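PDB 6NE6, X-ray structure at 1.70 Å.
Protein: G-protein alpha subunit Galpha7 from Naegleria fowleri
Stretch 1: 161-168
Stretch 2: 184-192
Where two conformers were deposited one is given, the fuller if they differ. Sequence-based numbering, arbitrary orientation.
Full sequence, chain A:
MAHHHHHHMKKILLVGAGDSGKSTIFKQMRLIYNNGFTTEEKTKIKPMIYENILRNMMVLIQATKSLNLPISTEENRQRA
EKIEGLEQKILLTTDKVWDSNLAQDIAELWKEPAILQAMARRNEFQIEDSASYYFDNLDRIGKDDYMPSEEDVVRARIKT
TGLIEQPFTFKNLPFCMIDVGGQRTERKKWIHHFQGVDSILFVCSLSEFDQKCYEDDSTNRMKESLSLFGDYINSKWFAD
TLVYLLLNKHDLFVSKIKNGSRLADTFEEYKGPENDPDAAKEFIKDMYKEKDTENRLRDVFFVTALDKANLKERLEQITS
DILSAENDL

Stretch 1, residues 161-168: TGLIEQPF
Stretch 2, residues 184-192: RTERKKWIH

Residues 163-168 form an extended β-strand that continues later in the chain, and stretch 2 runs alongside it, touching it through Thr185 and Lys189 to Ile191. Stretch 2 is irregular apart from a short 3-10 segment at 187-189, held by backbone hydrogen bonds from Lys189 N to Glu186 O (3.2 Å) and from Trp190 N to Arg187 O (3.0 Å). Both segments advance in the same general sense, Leu163 lying nearest Thr185 (CA to CA 6.3 Å) and Glu165 nearest Ile191 (CA to CA 7.6 Å). Together they bury 369 Å².

The alternation of the strand selects the residues that take part. With phi/psi of -99/133 at Leu163, -134/139 at Ile164, -132/139 at Glu165, -120/102 at Gln166 and -82/156 at Pro167, the CA-to-CB bonds of Leu163, Glu165 and Pro167 point toward stretch 2. Ile164 (chi1 35°, chi2 t) is out of reach, and the CA-to-CB bond of Gln166 points away; the t, p rotamer of Gln166 with chi3 of 64° brings NE2 back to Pro167 O in a 2.9 Å hydrogen bond.

Glu165 makes the central polar contact. Its chi1 m, chi2 t conformation extends the carboxylate to the backbone of stretch 2, with chi3 at -80°. Ile191 N donates to Glu165 OE1 at 2.7 Å and an N-H...O angle of 170°, so a short, nearly linear hydrogen bond ties a side chain of the strand to the main chain beyond the 3-10 segment. The same oxygen, Glu165 OE1, also lies close to carbons on both residues, 3.3 Å from Trp190 CA and 3.4 Å from Ile191 CG1. Glu165 OE2, hydrogen-bonded elsewhere in the structure, approaches the indole obliquely, 3.8 Å from Trp190 CE3.

Leu163 supplies the main apolar contact. In the t, p rotamer (chi1 167°, chi2 75°), Leu163 CD2 is placed over one face of Trp190, 3.3 Å from the centroid of the five-membered ring and only 4° off its normal. This is a CH-π contact, with Leu163 CD2 3.4 Å from Trp190 CD2. The indole reaches this position although the Trp190 CA-to-CB bond runs sideways: at phi/psi -79/147, its chi1 m and chi2 of 68° present one face to Leu163 CD2.

At the start of the contact, the CA-to-CB bond of Thr185 (phi/psi -88/130, chi1 m) points toward the strand. Thr185 OG1 lies 3.5 Å from Leu163 N and 3.7 Å from Leu163 CB, and 4.0 Å from Gly162 C. Gly162, at -143/-156, leads into the strand.

The far end is closed by Ile191 and Pro167. The CA-to-CB bond of Ile191 (phi/psi -58/133) points toward the strand, and an m, t rotamer carries Ile191 CD1 to 3.7 Å from CG of the C-gamma endo Pro167 ring. Ile191 thus gives its amide to Glu165 and packs its side chain against both Glu165 and Pro167. His192 follows with phi/psi of 62/16 and makes no contact with the strand.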

ATOM      1  N   THR A 161       0.957  13.360  -4.872  1.00 37.03           N
ATOM      2  CA  THR A 161       1.517  14.677  -4.600  1.00 35.64           C
ATOM      3  C   THR A 161       0.553  15.805  -4.935  1.00 36.58           C
ATOM      4  O   THR A 161       0.933  16.976  -4.837  1.00 47.06           O
ATOM      5  CB  THR A 161       2.837  14.868  -5.367  1.00 35.79           C
ATOM      6  OG1 THR A 161       2.639  14.571  -6.756  1.00 34.28           O
ATOM      7  CG2 THR A 161       3.897  13.938  -4.815  1.00 31.78           C
ATOM      8  N   GLY A 162      -0.677  15.488  -5.325  1.00 27.84           N
ATOM      9  CA  GLY A 162      -1.687  16.489  -5.574  1.00 26.96           C
ATOM     10  C   GLY A 162      -3.022  15.970  -5.099  1.00 31.75           C
ATOM     11  O   GLY A 162      -3.071  15.084  -4.243  1.00 38.90           O
ATOM     12  N   LEU A 163      -4.106  16.494  -5.651  1.00 31.09           N
ATOM     13  CA  LEU A 163      -5.450  16.038  -5.327  1.00 28.37           C
ATOM     14  C   LEU A 163      -5.940  15.074  -6.398  1.00 33.72           C
ATOM     15  O   LEU A 163      -5.808  15.352  -7.594  1.00 38.55           O
ATOM     16  CB  LEU A 163      -6.405  17.228  -5.227  1.00 29.40           C
ATOM     17  CG  LEU A 163      -7.890  16.865  -5.205  1.00 32.96           C
ATOM     18  CD1 LEU A 163      -8.261  16.303  -3.850  1.00 31.78           C
ATOM     19  CD2 LEU A 163      -8.750  18.072  -5.565  1.00 35.02           C
ATOM     20  N   ILE A 164      -6.510  13.945  -5.974  1.00 25.16           N
ATOM     21  CA  ILE A 164      -7.264  13.089  -6.880  1.00 24.25           C
ATOM     22  C   ILE A 164      -8.564  12.685  -6.199  1.00 20.66           C
ATOM     23  O   ILE A 164      -8.605  12.411  -4.993  1.00 17.78           O
ATOM     24  CB  ILE A 164      -6.465  11.850  -7.350  1.00 34.68           C
ATOM     25  CG1 ILE A 164      -5.552  11.319  -6.245  1.00 42.60           C
ATOM     26  CG2 ILE A 164      -5.673  12.184  -8.596  1.00 43.11           C
ATOM     27  CD1 ILE A 164      -4.734  10.091  -6.636  1.00 45.77           C
ATOM     28  N   GLU A 165      -9.628  12.687  -6.982  1.00 16.64           N
ATOM     29  CA  GLU A 165     -10.970  12.393  -6.523  1.00 15.13           C
ATOM     30  C   GLU A 165     -11.600  11.380  -7.466  1.00 13.79           C
ATOM     31  O   GLU A 165     -11.431  11.471  -8.686  1.00 19.69           O
ATOM     32  CB  GLU A 165     -11.809  13.667  -6.491  1.00 18.22           C
ATOM     33  CG  GLU A 165     -11.382  14.667  -5.448  1.00 28.59           C
ATOM     34  CD  GLU A 165     -12.388  15.797  -5.322  1.00 30.68           C
ATOM     35  OE1 GLU A 165     -12.344  16.715  -6.163  1.00 30.30           O
ATOM     36  OE2 GLU A 165     -13.233  15.747  -4.403  1.00 30.05           O
ATOM     37  N   GLN A 166     -12.320  10.418  -6.906  1.00 13.46           N
ATOM     38  CA  GLN A 166     -13.122   9.491  -7.702  1.00 13.41           C
ATOM     39  C   GLN A 166     -14.575   9.638  -7.282  1.00 14.41           C
ATOM     40  O   GLN A 166     -14.976   9.089  -6.239  1.00 14.76           O
ATOM     41  CB  GLN A 166     -12.669   8.042  -7.505  1.00 13.33           C
ATOM     42  CG  GLN A 166     -13.529   7.036  -8.262  1.00 14.38           C
ATOM     43  CD  GLN A 166     -13.507   7.286  -9.756  1.00 14.97           C
ATOM     44  OE1 GLN A 166     -12.468   7.165 -10.388  1.00 16.88           O
ATOM     45  NE2 GLN A 166     -14.646   7.671 -10.313  1.00 14.16           N
ATOM     46  N   PRO A 167     -15.399  10.344  -8.049  1.00 14.09           N
ATOM     47  CA  PRO A 167     -16.816  10.460  -7.702  1.00 14.39           C
ATOM     48  C   PRO A 167     -17.587   9.237  -8.166  1.00 15.55           C
ATOM     49  O   PRO A 167     -17.184   8.513  -9.085  1.00 15.92           O
ATOM     50  CB  PRO A 167     -17.273  11.708  -8.462  1.00 14.96           C
ATOM     51  CG  PRO A 167     -16.397  11.688  -9.708  1.00 15.12           C
ATOM     52  CD  PRO A 167     -15.051  11.136  -9.247  1.00 14.51           C
ATOM     53  N   PHE A 168     -18.711   9.006  -7.498  1.00 14.93           N
ATOM     54  CA  PHE A 168     -19.564   7.880  -7.833  1.00 15.22           C
ATOM     55  C   PHE A 168     -20.918   8.104  -7.192  1.00 16.09           C
ATOM     56  O   PHE A 168     -21.080   8.954  -6.316  1.00 18.26           O
ATOM     57  CB  PHE A 168     -18.971   6.542  -7.375  1.00 17.69           C
ATOM     58  CG  PHE A 168     -18.773   6.417  -5.885  1.00 14.82           C
ATOM     59  CD1 PHE A 168     -19.708   5.752  -5.090  1.00 15.36           C
ATOM     60  CD2 PHE A 168     -17.632   6.930  -5.278  1.00 15.61           C
ATOM     61  CE1 PHE A 168     -19.507   5.613  -3.709  1.00 21.07           C
ATOM     62  CE2 PHE A 168     -17.429   6.798  -3.902  1.00 17.40           C
ATOM     63  CZ  PHE A 168     -18.365   6.130  -3.121  1.00 18.02           C
ATOM     64  N   ARG A 184      -0.634  22.571  -1.333  1.00 61.84           N
ATOM     65  CA  ARG A 184      -2.055  22.890  -1.274  1.00 67.73           C
ATOM     66  C   ARG A 184      -2.648  22.948  -2.676  1.00 68.17           C
ATOM     67  O   ARG A 184      -2.181  23.709  -3.529  1.00 73.47           O
ATOM     68  CB  ARG A 184      -2.263  24.223  -0.552  1.00 71.80           C
ATOM     69  N   THR A 185      -3.680  22.141  -2.912  1.00 58.51           N
ATOM     70  CA  THR A 185      -4.396  22.151  -4.180  1.00 53.00           C
ATOM     71  C   THR A 185      -5.510  23.190  -4.121  1.00 49.93           C
ATOM     72  O   THR A 185      -6.285  23.219  -3.159  1.00 55.96           O
ATOM     73  CB  THR A 185      -4.967  20.767  -4.495  1.00 52.55           C
ATOM     74  OG1 THR A 185      -3.891  19.849  -4.732  1.00 42.84           O
ATOM     75  CG2 THR A 185      -5.858  20.820  -5.727  1.00 56.94           C
ATOM     76  N   GLU A 186      -5.576  24.045  -5.141  1.00 44.41           N
ATOM     77  CA  GLU A 186      -6.557  25.123  -5.155  1.00 44.53           C
ATOM     78  C   GLU A 186      -7.971  24.559  -5.112  1.00 43.57           C
ATOM     79  O   GLU A 186      -8.239  23.456  -5.593  1.00 41.21           O
ATOM     80  CB  GLU A 186      -6.380  25.994  -6.398  1.00 42.73           C
ATOM     81  N   ARG A 187      -8.884  25.336  -4.524  1.00 50.08           N
ATOM     82  CA  ARG A 187     -10.242  24.852  -4.305  1.00 54.96           C
ATOM     83  C   ARG A 187     -10.986  24.627  -5.617  1.00 48.46           C
ATOM     84  O   ARG A 187     -11.827  23.723  -5.702  1.00 43.36           O
ATOM     85  CB  ARG A 187     -11.009  25.832  -3.415  1.00 61.15           C
ATOM     86  CG  ARG A 187     -12.441  25.418  -3.130  1.00 65.08           C
ATOM     87  CD  ARG A 187     -13.033  26.231  -1.995  1.00 70.21           C
ATOM     88  NE  ARG A 187     -12.848  27.666  -2.193  1.00 71.53           N
ATOM     89  CZ  ARG A 187     -13.809  28.500  -2.575  1.00 72.44           C
ATOM     90  NH1 ARG A 187     -15.036  28.048  -2.797  1.00 76.90           N
ATOM     91  NH2 ARG A 187     -13.544  29.789  -2.727  1.00 69.15           N
ATOM     92  N   LYS A 188     -10.676  25.415  -6.652  1.00 40.51           N
ATOM     93  CA  LYS A 188     -11.359  25.273  -7.935  1.00 45.25           C
ATOM     94  C   LYS A 188     -11.166  23.891  -8.549  1.00 41.60           C
ATOM     95  O   LYS A 188     -11.988  23.470  -9.371  1.00 45.54           O
ATOM     96  CB  LYS A 188     -10.876  26.355  -8.912  1.00 44.59           C
ATOM     97  N   LYS A 189     -10.109  23.174  -8.167  1.00 37.80           N
ATOM     98  CA  LYS A 189      -9.834  21.859  -8.736  1.00 43.09           C
ATOM     99  C   LYS A 189     -10.655  20.753  -8.090  1.00 42.10           C
ATOM    100  O   LYS A 189     -10.745  19.655  -8.651  1.00 39.58           O
ATOM    101  CB  LYS A 189      -8.344  21.534  -8.606  1.00 43.90           C
ATOM    102  N   TRP A 190     -11.250  21.009  -6.930  1.00 34.82           N
ATOM    103  CA  TRP A 190     -12.059  20.001  -6.270  1.00 31.41           C
ATOM    104  C   TRP A 190     -13.440  19.929  -6.908  1.00 31.44           C
ATOM    105  O   TRP A 190     -13.989  20.935  -7.362  1.00 32.94           O
ATOM    106  CB  TRP A 190     -12.200  20.319  -4.781  1.00 30.86           C
ATOM    107  CG  TRP A 190     -10.918  20.264  -4.006  1.00 30.65           C
ATOM    108  CD1 TRP A 190      -9.853  21.117  -4.116  1.00 36.82           C
ATOM    109  CD2 TRP A 190     -10.580  19.331  -2.970  1.00 28.95           C
ATOM    110  NE1 TRP A 190      -8.867  20.759  -3.222  1.00 35.26           N
ATOM    111  CE2 TRP A 190      -9.287  19.666  -2.512  1.00 33.56           C
ATOM    112  CE3 TRP A 190     -11.241  18.236  -2.397  1.00 27.17           C
ATOM    113  CZ2 TRP A 190      -8.644  18.954  -1.499  1.00 32.46           C
ATOM    114  CZ3 TRP A 190     -10.596  17.524  -1.390  1.00 35.73           C
ATOM    115  CH2 TRP A 190      -9.313  17.889  -0.953  1.00 33.68           C
ATOM    116  N   ILE A 191     -14.006  18.719  -6.932  1.00 29.89           N
ATOM    117  CA  ILE A 191     -15.388  18.566  -7.389  1.00 29.81           C
ATOM    118  C   ILE A 191     -16.285  19.430  -6.511  1.00 30.12           C
ATOM    119  O   ILE A 191     -16.150  19.432  -5.280  1.00 29.40           O
ATOM    120  CB  ILE A 191     -15.789  17.082  -7.360  1.00 28.14           C
ATOM    121  CG1 ILE A 191     -14.909  16.293  -8.342  1.00 33.89           C
ATOM    122  CG2 ILE A 191     -17.266  16.892  -7.680  1.00 28.05           C
ATOM    123  CD1 ILE A 191     -15.076  14.792  -8.242  1.00 34.24           C
ATOM    124  N   HIS A 192     -17.179  20.192  -7.147  1.00 31.35           N
ATOM    125  CA  HIS A 192     -18.034  21.175  -6.475  0.99 32.09           C
ATOM    126  C   HIS A 192     -17.231  22.289  -5.809  1.00 39.03           C
ATOM    127  O   HIS A 192     -17.774  23.030  -4.981  1.00 33.81           O
ATOM    128  CB  HIS A 192     -18.954  20.520  -5.430  0.99 30.62           C
ATOM    129  CG  HIS A 192     -19.936  19.549  -6.003  0.99 29.76           C
ATOM    130  ND1 HIS A 192     -20.902  18.930  -5.235  0.99 28.67           N
ATOM    131  CD2 HIS A 192     -20.102  19.086  -7.266  0.99 29.98           C
ATOM    132  CE1 HIS A 192     -21.618  18.124  -6.000  0.99 28.26           C
ATOM    133  NE2 HIS A 192     -21.151  18.199  -7.235  0.99 30.78           N
TER